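PDB 4ZI8: protein Pcdhgc3 from Mus musculus, which probably mediates calcium-dependent cell adhesion, perhaps helping to establish specific neuronal connections, through an extracellular region whose first three cadherin domains make up this chain. Local coordinates for residues S199-T205 with A216-I222. Sequence-based numbering, arbitrary orientation.
Sequences SVQLVLT and ATLPIRI
Leu202 and Ile222 meet through their terminal methyls, CD1 of Leu202 lying 3.4 Å from CD1 of Ile222, tighter than a usual carbon contact. In both residues the chain leaves beside the backbone N, with chi1 -49° for Leu202 and -59° for Ile222, and the two side chains slant across each other. Ile220 takes the same first torsion and sends its CD1 diagonally across the strand pair, away from its direct partner Leu202, to lie 3.7 Å from CB of Leu204. Val200 and Leu218 extend this apolar face, from which Leu202, Leu204 and Ile222 pack on Phe170 and Leu172 of strand 170-176 and on Ala184 and Leu186 of strand 182-188, as part of the core between the two sheets of the domain. The strands form an antiparallel hairpin, the F and G strands of the second cadherin domain, a Greek-key beta sandwich. Three hydrogen-bonded pairs, Val200-Ile222, Leu202-Ile220 and Leu204-Leu218, tie them together with six backbone bonds. Of these, Leu202 N to Ile220 O (2.8 Å) is nearly straight at 172°, whereas Leu218 N to Leu204 O is short (2.7 Å) but more bent. Pro219, with no N-H to donate, sits opposite Val203 in a non-hydrogen-bonded pair. On the outer face, CG1 of Val203 reaches within 3.8 Å of CB of Thr217, and Thr205 OG1 lies beside Thr217 CG2 at 3.6 Å. Farther along this face, Gln201 folds back along its own strand, its NE2 donating to Ser199 OG (2.9 Å) almost in the amide plane, while the guanidinium of Arg221 leads away to a salt bridge with Glu129.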
loop_
_atom_site.group_PDB
_atom_site.type_symbol
_atom_site.label_atom_id
_atom_site.label_comp_id
_atom_site.label_asym_id
_atom_site.label_seq_id
_atom_site.Cartn_x
_atom_site.Cartn_y
_atom_site.Cartn_z
ATOM N N SER B 199 1.138 15.698 -4.818
ATOM C CA SER B 199 1.176 14.942 -6.053
ATOM C C SER B 199 2.538 15.105 -6.666
ATOM O O SER B 199 3.187 16.085 -6.462
ATOM C CB SER B 199 0.074 15.365 -7.003
ATOM O OG SER B 199 0.357 16.609 -7.514
ATOM N N VAL B 200 2.940 14.107 -7.408
ATOM C CA VAL B 200 4.207 14.129 -8.050
ATOM C C VAL B 200 4.051 13.642 -9.473
ATOM O O VAL B 200 3.376 12.703 -9.724
ATOM C CB VAL B 200 5.186 13.206 -7.348
ATOM C CG1 VAL B 200 6.530 13.297 -7.981
ATOM C CG2 VAL B 200 5.272 13.551 -5.899
ATOM N N GLN B 201 4.702 14.314 -10.386
ATOM C CA GLN B 201 4.628 13.943 -11.776
ATOM C C GLN B 201 5.978 13.459 -12.268
ATOM O O GLN B 201 6.946 14.110 -12.082
ATOM C CB GLN B 201 4.123 15.134 -12.582
ATOM C CG GLN B 201 2.699 15.552 -12.206
ATOM C CD GLN B 201 2.574 16.395 -10.913
ATOM O OE1 GLN B 201 3.385 17.251 -10.625
ATOM N NE2 GLN B 201 1.526 16.157 -10.165
ATOM N N LEU B 202 6.012 12.298 -12.876
ATOM C CA LEU B 202 7.241 11.747 -13.395
ATOM C C LEU B 202 7.094 11.316 -14.844
ATOM O O LEU B 202 6.025 11.172 -15.318
ATOM C CB LEU B 202 7.647 10.518 -12.614
ATOM C CG LEU B 202 7.686 10.545 -11.116
ATOM C CD1 LEU B 202 7.760 9.169 -10.536
ATOM C CD2 LEU B 202 8.868 11.350 -10.677
ATOM N N VAL B 203 8.217 11.101 -15.504
ATOM C CA VAL B 203 8.221 10.580 -16.844
ATOM C C VAL B 203 9.197 9.406 -16.919
ATOM O O VAL B 203 10.333 9.549 -16.602
ATOM C CB VAL B 203 8.598 11.595 -17.935
ATOM C CG1 VAL B 203 8.538 10.954 -19.298
ATOM C CG2 VAL B 203 7.670 12.778 -17.913
ATOM N N LEU B 204 8.690 8.255 -17.316
ATOM C CA LEU B 204 9.488 7.073 -17.594
ATOM C C LEU B 204 9.779 7.022 -19.096
ATOM O O LEU B 204 8.854 7.075 -19.919
ATOM C CB LEU B 204 8.759 5.796 -17.174
ATOM C CG LEU B 204 9.428 4.438 -17.425
ATOM C CD1 LEU B 204 10.617 4.283 -16.539
ATOM C CD2 LEU B 204 8.438 3.268 -17.254
ATOM N N THR B 205 11.054 6.930 -19.431
ATOM C CA THR B 205 11.495 6.826 -20.824
ATOM C C THR B 205 12.018 5.425 -21.116
ATOM O O THR B 205 12.883 4.935 -20.404
ATOM C CB THR B 205 12.569 7.847 -21.124
ATOM O OG1 THR B 205 12.005 9.148 -20.992
ATOM C CG2 THR B 205 13.102 7.676 -22.547
ATOM N N ALA B 216 10.358 5.888 -26.094
ATOM C CA ALA B 216 8.963 6.185 -25.831
ATOM C C ALA B 216 8.908 6.744 -24.406
ATOM O O ALA B 216 9.789 6.454 -23.597
ATOM C CB ALA B 216 8.090 4.933 -25.955
ATOM N N THR B 217 7.861 7.501 -24.110
ATOM C CA THR B 217 7.661 8.031 -22.769
ATOM C C THR B 217 6.335 7.605 -22.170
ATOM O O THR B 217 5.326 7.404 -22.879
ATOM C CB THR B 217 7.729 9.549 -22.762
ATOM O OG1 THR B 217 6.869 10.055 -23.784
ATOM C CG2 THR B 217 9.138 10.006 -23.040
ATOM N N LEU B 218 6.316 7.522 -20.841
ATOM C CA LEU B 218 5.106 7.218 -20.136
ATOM C C LEU B 218 4.950 8.219 -18.976
ATOM O O LEU B 218 5.734 8.191 -18.047
ATOM C CB LEU B 218 5.140 5.782 -19.628
ATOM C CG LEU B 218 3.917 5.283 -18.861
ATOM C CD1 LEU B 218 2.700 5.170 -19.732
ATOM C CD2 LEU B 218 4.215 3.961 -18.209
ATOM N N PRO B 219 3.971 9.126 -19.063
ATOM C CA PRO B 219 3.657 9.979 -17.901
ATOM C C PRO B 219 3.222 9.148 -16.716
ATOM O O PRO B 219 2.314 8.317 -16.852
ATOM C CB PRO B 219 2.479 10.845 -18.370
ATOM C CG PRO B 219 2.414 10.653 -19.836
ATOM C CD PRO B 219 3.036 9.325 -20.172
ATOM N N ILE B 220 3.842 9.388 -15.573
ATOM C CA ILE B 220 3.438 8.758 -14.329
ATOM C C ILE B 220 2.918 9.816 -13.381
ATOM O O ILE B 220 3.662 10.706 -12.954
ATOM C CB ILE B 220 4.615 8.018 -13.693
ATOM C CG1 ILE B 220 5.148 6.965 -14.680
ATOM C CG2 ILE B 220 4.211 7.390 -12.372
ATOM C CD1 ILE B 220 6.499 6.482 -14.285
ATOM N N ARG B 221 1.641 9.751 -13.062
ATOM C CA ARG B 221 1.124 10.709 -12.121
ATOM C C ARG B 221 0.884 10.033 -10.764
ATOM O O ARG B 221 0.072 9.120 -10.624
ATOM C CB ARG B 221 -0.125 11.398 -12.682
ATOM C CG ARG B 221 -1.394 10.614 -12.751
ATOM C CD ARG B 221 -2.545 11.512 -13.205
ATOM N NE ARG B 221 -3.833 10.882 -12.947
ATOM C CZ ARG B 221 -4.400 9.980 -13.744
ATOM N NH1 ARG B 221 -5.576 9.449 -13.424
ATOM N NH2 ARG B 221 -3.788 9.606 -14.864
ATOM N N ILE B 222 1.632 10.475 -9.767
ATOM C CA ILE B 222 1.467 9.927 -8.425
ATOM C C ILE B 222 0.614 10.840 -7.530
ATOM O O ILE B 222 0.927 12.013 -7.354
ATOM C CB ILE B 222 2.823 9.687 -7.800
ATOM C CG1 ILE B 222 3.602 8.707 -8.684
ATOM C CG2 ILE B 222 2.669 9.158 -6.359
ATOM C CD1 ILE B 222 5.061 8.829 -8.529
#